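Local coordinates for serine proteinase inhibitor 1 (PDB 6BJ5) that inhibits serine proteinases as a poxvirus serpin and is important for the virulence of myxoma virus, at the interface of chains A and B. Coordinates in Å, arbitrary orientation; residue numbers count along the deposited sequence, not the author numbering. Chains: chain A, Serine proteinase inhibitor 1; chain B, Serine proteinase inhibitor 1.

Chains A and B are consecutive stretches of one serpin sequence, broken in the reactive-centre loop a few residues before the probable reactive bond, which lies in chain B. Strand 305-314 at the end of chain A fits a cleaved serpin whose loop has inserted into the body. The three contacts hold the C-terminal fragment to that body. Contacts 1 and 3, about 9 Å apart between C-alpha centres, share A:Leu220 and B:Met17; there strands 16-22 and 27-34 of chain B pair with strands 210-217 and 33-35. Contact 2, about 20 Å from each, pairs strand 39-41.

Contact 1: the interface of chains A and B. Residues chain A 213-217, 220; chain B 12, 16-19.
A:Leu213 and B:Leu19 pair through two backbone hydrogen bonds, as do A:Val215 and B:Met17, so strands 210-217 and 16-22 run antiparallel. A:Leu213 N gives to B:Leu19 O at 2.8 Å, and B:Leu19 N returns the bond to A:Leu213 O. Further along, B:Met17 N reaches A:Val215 O at 2.9 Å. A:Val215 N gives to B:Met17 O.

Apolar contacts line both faces of this pairing. On one face, A:Leu214, with CG anti to its backbone N (chi1 170°), brings methyl CD1 down over the CD1-CE1 rim of the B:Phe16 ring, 3.4 Å from B:Phe16 CD1. The methyl of B:Ala12, from the ring's own chain, covers the same face of that ring, also toward the rim. On the other, B:Leu19 CD1 touches both A:Val215 CG2 and A:Leu213 CB, each at 4.0 Å. A:Leu220 comes in from helix 220-226 at about a right angle to B:Met17, its CD1 3.9 Å from B:Met17 CB.

By continuing the beta sheet across the two chains, with side chains packed on either face, the site keeps the C-terminal fragment built into the serpin although the chain is broken.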
# COMPACT_ATOMS: atom_id res chain seq x y z
N LEU A 213 12.65 4.36 -2.41
CA LEU A 213 13.78 3.73 -1.75
C LEU A 213 13.88 2.34 -2.33
O LEU A 213 12.90 1.58 -2.30
CB LEU A 213 13.57 3.69 -0.24
CG LEU A 213 13.40 5.06 0.43
CD1 LEU A 213 13.15 4.89 1.90
CD2 LEU A 213 14.62 5.96 0.19
N LEU A 214 15.04 2.02 -2.88
CA LEU A 214 15.31 0.70 -3.42
C LEU A 214 16.30 0.03 -2.47
O LEU A 214 17.36 0.59 -2.16
CB LEU A 214 15.85 0.83 -4.84
CG LEU A 214 16.42 -0.40 -5.56
CD1 LEU A 214 15.32 -1.39 -5.92
CD2 LEU A 214 17.18 0.01 -6.80
N VAL A 215 15.91 -1.13 -1.97
CA VAL A 215 16.61 -1.91 -0.96
C VAL A 215 17.06 -3.21 -1.61
O VAL A 215 16.21 -4.03 -1.98
CB VAL A 215 15.68 -2.19 0.25
CG1 VAL A 215 16.40 -2.98 1.36
CG2 VAL A 215 15.10 -0.88 0.79
N VAL A 216 18.37 -3.41 -1.74
CA VAL A 216 18.90 -4.60 -2.40
C VAL A 216 19.67 -5.42 -1.37
O VAL A 216 20.80 -5.05 -1.02
CB VAL A 216 19.79 -4.26 -3.60
CG1 VAL A 216 20.31 -5.56 -4.23
CG2 VAL A 216 19.08 -3.37 -4.63
N PRO A 217 19.12 -6.54 -0.86
CA PRO A 217 19.79 -7.25 0.23
C PRO A 217 20.36 -8.60 -0.16
O PRO A 217 20.05 -9.13 -1.23
CB PRO A 217 18.65 -7.45 1.24
CG PRO A 217 17.49 -7.81 0.32
CD PRO A 217 17.72 -6.99 -0.99
N LEU A 220 16.34 -11.09 1.64
CA LEU A 220 15.18 -10.20 1.67
C LEU A 220 14.33 -10.46 2.91
O LEU A 220 13.99 -9.52 3.65
CB LEU A 220 14.37 -10.38 0.40
CG LEU A 220 13.11 -9.54 0.25
CD1 LEU A 220 13.50 -8.07 0.28
CD2 LEU A 220 12.48 -9.90 -1.08
N ALA B 12 19.84 -4.55 -9.01
CA ALA B 12 18.68 -5.24 -8.46
C ALA B 12 18.36 -6.45 -9.34
O ALA B 12 17.32 -6.54 -9.98
CB ALA B 12 17.49 -4.29 -8.38
N PHE B 16 14.41 -8.01 -4.13
CA PHE B 16 14.65 -6.71 -3.52
C PHE B 16 13.34 -6.13 -3.01
O PHE B 16 12.27 -6.71 -3.18
CB PHE B 16 15.35 -5.76 -4.50
CG PHE B 16 14.52 -5.42 -5.71
CD1 PHE B 16 13.67 -4.33 -5.69
CD2 PHE B 16 14.63 -6.16 -6.88
CE1 PHE B 16 12.93 -3.99 -6.81
CE2 PHE B 16 13.89 -5.83 -8.00
CZ PHE B 16 13.04 -4.74 -7.97
N MET B 17 13.45 -5.00 -2.33
CA MET B 17 12.32 -4.31 -1.73
C MET B 17 12.29 -2.87 -2.21
O MET B 17 13.34 -2.24 -2.37
CB MET B 17 12.39 -4.37 -0.19
CG MET B 17 11.31 -3.55 0.50
SD MET B 17 11.36 -3.61 2.30
CE MET B 17 10.60 -5.19 2.61
N PHE B 18 11.09 -2.34 -2.44
CA PHE B 18 10.97 -0.91 -2.71
C PHE B 18 9.90 -0.31 -1.80
O PHE B 18 8.95 -0.99 -1.39
CB PHE B 18 10.68 -0.62 -4.19
CG PHE B 18 9.35 -1.11 -4.63
CD1 PHE B 18 8.23 -0.31 -4.51
CD2 PHE B 18 9.21 -2.38 -5.14
CE1 PHE B 18 7.01 -0.76 -4.87
CE2 PHE B 18 7.99 -2.83 -5.51
CZ PHE B 18 6.88 -2.02 -5.37
N LEU B 19 10.07 0.97 -1.52
CA LEU B 19 9.19 1.74 -0.65
C LEU B 19 8.99 3.06 -1.37
O LEU B 19 9.97 3.72 -1.72
CB LEU B 19 9.84 1.97 0.71
CG LEU B 19 10.25 0.70 1.45
CD1 LEU B 19 11.68 0.85 1.88
CD2 LEU B 19 9.41 0.54 2.65

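Contact 2: the interface of chains A and B. Residues chain A 174-176; chain B 39-41.
Strand 173-185 of chain A meets the short strand 39-41 of chain B, antiparallel, with A:Thr174 opposite B:Ile41, A:Tyr175 opposite B:Val40 and A:Lys176 opposite B:Lys39. Two backbone bonds join them. B:Ile41 N gives to A:Thr174 O at 2.8 Å. A:Lys176 N gives to B:Lys39 O at 2.9 Å.

Side chains pack on both faces of the pair. A:Lys176 CB rests on B:Ile41 CG1 at 3.4 Å. Farther out, CG anti to the backbone N (chi1 174°) and a bend at chi3 (80°) place A:Lys176 CE on B:Lys39 CE at 3.4 Å, so the two lysines touch through the alkyl parts of their chains. B:Lys39 bends at both chi3 and chi4, and its ammonium NZ ends 5.3 Å from A:Lys176 NZ; the two like charges would repel mildly if both are protonated. On the opposite face, the B:Val40 methyl CG2 approaches the CE1 rim of the A:Tyr175 ring obliquely, from above the ring plane, 3.7 Å from A:Tyr175 CE1.

This small patch of sheet pins the C-terminal part of modelled chain B to the body of the serpin, beyond its longer strands, so that the fragment stays part of the fold after the break.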
# COMPACT_ATOMS: atom_id res chain seq x y z
N THR A 174 16.29 -18.89 -12.42
CA THR A 174 16.76 -17.68 -13.06
C THR A 174 15.73 -17.20 -14.07
O THR A 174 15.07 -18.01 -14.73
CB THR A 174 18.13 -17.91 -13.71
OG1 THR A 174 19.05 -18.33 -12.69
CG2 THR A 174 18.69 -16.62 -14.33
N TYR A 175 15.56 -15.88 -14.16
CA TYR A 175 14.53 -15.32 -15.02
C TYR A 175 15.17 -14.33 -15.96
O TYR A 175 16.28 -13.85 -15.72
CB TYR A 175 13.42 -14.60 -14.22
CG TYR A 175 12.69 -15.50 -13.26
CD1 TYR A 175 11.47 -16.08 -13.59
CD2 TYR A 175 13.22 -15.77 -12.01
CE1 TYR A 175 10.81 -16.91 -12.70
CE2 TYR A 175 12.57 -16.60 -11.11
CZ TYR A 175 11.37 -17.16 -11.45
OH TYR A 175 10.72 -17.97 -10.55
N LYS A 176 14.45 -13.99 -17.01
CA LYS A 176 14.90 -12.99 -17.96
C LYS A 176 14.00 -11.79 -17.76
O LYS A 176 12.78 -11.88 -17.97
CB LYS A 176 14.81 -13.47 -19.41
CG LYS A 176 15.14 -12.38 -20.39
CD LYS A 176 14.99 -12.84 -21.82
CE LYS A 176 13.54 -12.80 -22.22
NZ LYS A 176 13.36 -13.09 -23.66
N LYS B 39 9.56 -14.90 -17.31
CA LYS B 39 10.14 -15.86 -18.25
C LYS B 39 11.32 -16.58 -17.58
O LYS B 39 12.36 -15.96 -17.33
CB LYS B 39 10.57 -15.14 -19.52
CG LYS B 39 9.43 -14.41 -20.22
CD LYS B 39 9.89 -13.65 -21.47
CE LYS B 39 10.32 -12.22 -21.15
NZ LYS B 39 9.18 -11.29 -20.99
N VAL B 40 11.16 -17.88 -17.30
CA VAL B 40 12.26 -18.65 -16.70
C VAL B 40 13.35 -18.90 -17.75
O VAL B 40 13.07 -19.08 -18.94
CB VAL B 40 11.75 -19.97 -16.10
CG1 VAL B 40 12.87 -20.71 -15.35
CG2 VAL B 40 10.58 -19.69 -15.18
N ILE B 41 14.60 -18.95 -17.29
CA ILE B 41 15.78 -19.05 -18.14
C ILE B 41 16.68 -20.16 -17.63
O ILE B 41 16.75 -20.41 -16.42
CB ILE B 41 16.53 -17.69 -18.16
CG1 ILE B 41 15.84 -16.74 -19.09
CG2 ILE B 41 17.98 -17.80 -18.50
CD1 ILE B 41 15.58 -17.30 -20.43

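Contact 3: the interface of chains A and B. Residues chain A 23, 27-28, 33, 220, 224; chain B 17, 31-33.
At the apolar centre the methyl CE of B:Met31 lies over one face of the A:Phe23 ring, 3.7 Å from the ring centroid in a CH-pi contact. A bend at chi3 (76°) turns this methyl onto the ring, while sulphur SD sits 3.7 Å from A:Phe23 CB. A:Tyr27 CA, from the ring's own chain, lies toward the rim of the opposite face. B:Met17 adds its terminal methyl: CE is 3.5 Å from A:Val224 CG2 and also reaches A:Phe23 CE2. The same A:Val224 methyl covers the centre of one face of the A:Tyr27 ring.

Working outward, B:Thr33 packs between the two rings and A:Leu220 of helix 220-226. Its methyl CG2 touches A:Phe23 CZ and A:Tyr27 CD1, both at 3.7 Å, and its CB comes to the edge of the tyrosine ring, in plane. A:Leu220 CD2 closes on that CB from 3.9 Å. With chi1 at 50°, hydroxyl OG1 also turns toward the CD1-CE1 side of A:Tyr27.

The polar rim is backbone: B:Thr33 N gives to A:Val33 O at 2.9 Å, and A:Val33 N to B:Thr33 O at 3.1 Å. Strands 27-34 and 33-35 thus pair antiparallel in what is, by the serpin fold, beta-sheet B, and helices 23-26 and 220-226 pack side chains against it.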
# COMPACT_ATOMS: atom_id res chain seq x y z
N PHE A 23 2.87 -5.41 6.37
CA PHE A 23 3.52 -6.00 5.20
C PHE A 23 4.20 -7.31 5.54
O PHE A 23 4.15 -8.24 4.73
CB PHE A 23 4.53 -5.04 4.57
CG PHE A 23 5.13 -5.59 3.28
CD1 PHE A 23 4.40 -5.54 2.08
CD2 PHE A 23 6.38 -6.17 3.26
CE1 PHE A 23 4.92 -6.06 0.93
CE2 PHE A 23 6.90 -6.68 2.11
CZ PHE A 23 6.17 -6.63 0.94
N TYR A 27 3.98 -10.48 2.99
CA TYR A 27 5.21 -10.72 2.24
C TYR A 27 5.26 -12.16 1.77
O TYR A 27 4.78 -13.07 2.45
CB TYR A 27 6.44 -10.39 3.07
CG TYR A 27 7.70 -10.97 2.48
CD1 TYR A 27 8.23 -10.49 1.29
CD2 TYR A 27 8.34 -12.04 3.10
CE1 TYR A 27 9.37 -11.05 0.75
CE2 TYR A 27 9.47 -12.59 2.57
CZ TYR A 27 9.98 -12.10 1.40
OH TYR A 27 11.12 -12.68 0.89
N ASN A 28 5.75 -12.32 0.55
CA ASN A 28 5.83 -13.62 -0.04
C ASN A 28 7.20 -13.91 -0.60
O ASN A 28 7.72 -13.20 -1.46
CB ASN A 28 4.78 -13.77 -1.14
CG ASN A 28 4.82 -15.13 -1.80
OD1 ASN A 28 5.64 -15.99 -1.44
ND2 ASN A 28 3.95 -15.35 -2.78
N VAL A 33 4.82 -9.12 -4.28
CA VAL A 33 3.73 -8.55 -3.51
C VAL A 33 3.91 -7.04 -3.46
O VAL A 33 5.02 -6.55 -3.24
CB VAL A 33 3.69 -9.13 -2.09
CG1 VAL A 33 2.55 -8.52 -1.29
CG2 VAL A 33 3.59 -10.64 -2.15
N LEU A 220 16.34 -11.09 1.64
CA LEU A 220 15.18 -10.20 1.67
C LEU A 220 14.33 -10.46 2.91
O LEU A 220 13.99 -9.52 3.65
CB LEU A 220 14.37 -10.38 0.40
CG LEU A 220 13.11 -9.54 0.25
CD1 LEU A 220 13.50 -8.07 0.28
CD2 LEU A 220 12.48 -9.90 -1.08
N VAL A 224 12.55 -7.90 5.62
CA VAL A 224 11.12 -7.80 5.87
C VAL A 224 10.84 -7.87 7.37
O VAL A 224 10.10 -7.05 7.93
CB VAL A 224 10.36 -8.88 5.09
CG1 VAL A 224 8.95 -9.03 5.60
CG2 VAL A 224 10.36 -8.54 3.61
N MET B 17 13.45 -5.00 -2.33
CA MET B 17 12.32 -4.31 -1.73
C MET B 17 12.29 -2.87 -2.21
O MET B 17 13.34 -2.24 -2.37
CB MET B 17 12.39 -4.37 -0.19
CG MET B 17 11.31 -3.55 0.50
SD MET B 17 11.36 -3.61 2.30
CE MET B 17 10.60 -5.19 2.61
N MET B 31 4.61 0.03 -0.96
CA MET B 31 5.71 -0.88 -0.73
C MET B 31 5.52 -2.10 -1.61
O MET B 31 4.40 -2.44 -2.00
CB MET B 31 5.71 -1.47 0.66
CG MET B 31 6.01 -0.64 1.82
SD MET B 31 5.79 -1.92 3.07
CE MET B 31 7.31 -2.86 2.89
N GLY B 32 6.62 -2.82 -1.81
CA GLY B 32 6.53 -4.13 -2.41
C GLY B 32 7.85 -4.86 -2.36
O GLY B 32 8.91 -4.26 -2.21
N THR B 33 7.76 -6.18 -2.51
CA THR B 33 8.92 -7.03 -2.72
C THR B 33 8.80 -7.69 -4.08
O THR B 33 7.70 -8.08 -4.50
CB THR B 33 9.08 -8.10 -1.67
OG1 THR B 33 7.84 -8.80 -1.52
CG2 THR B 33 9.49 -7.48 -0.36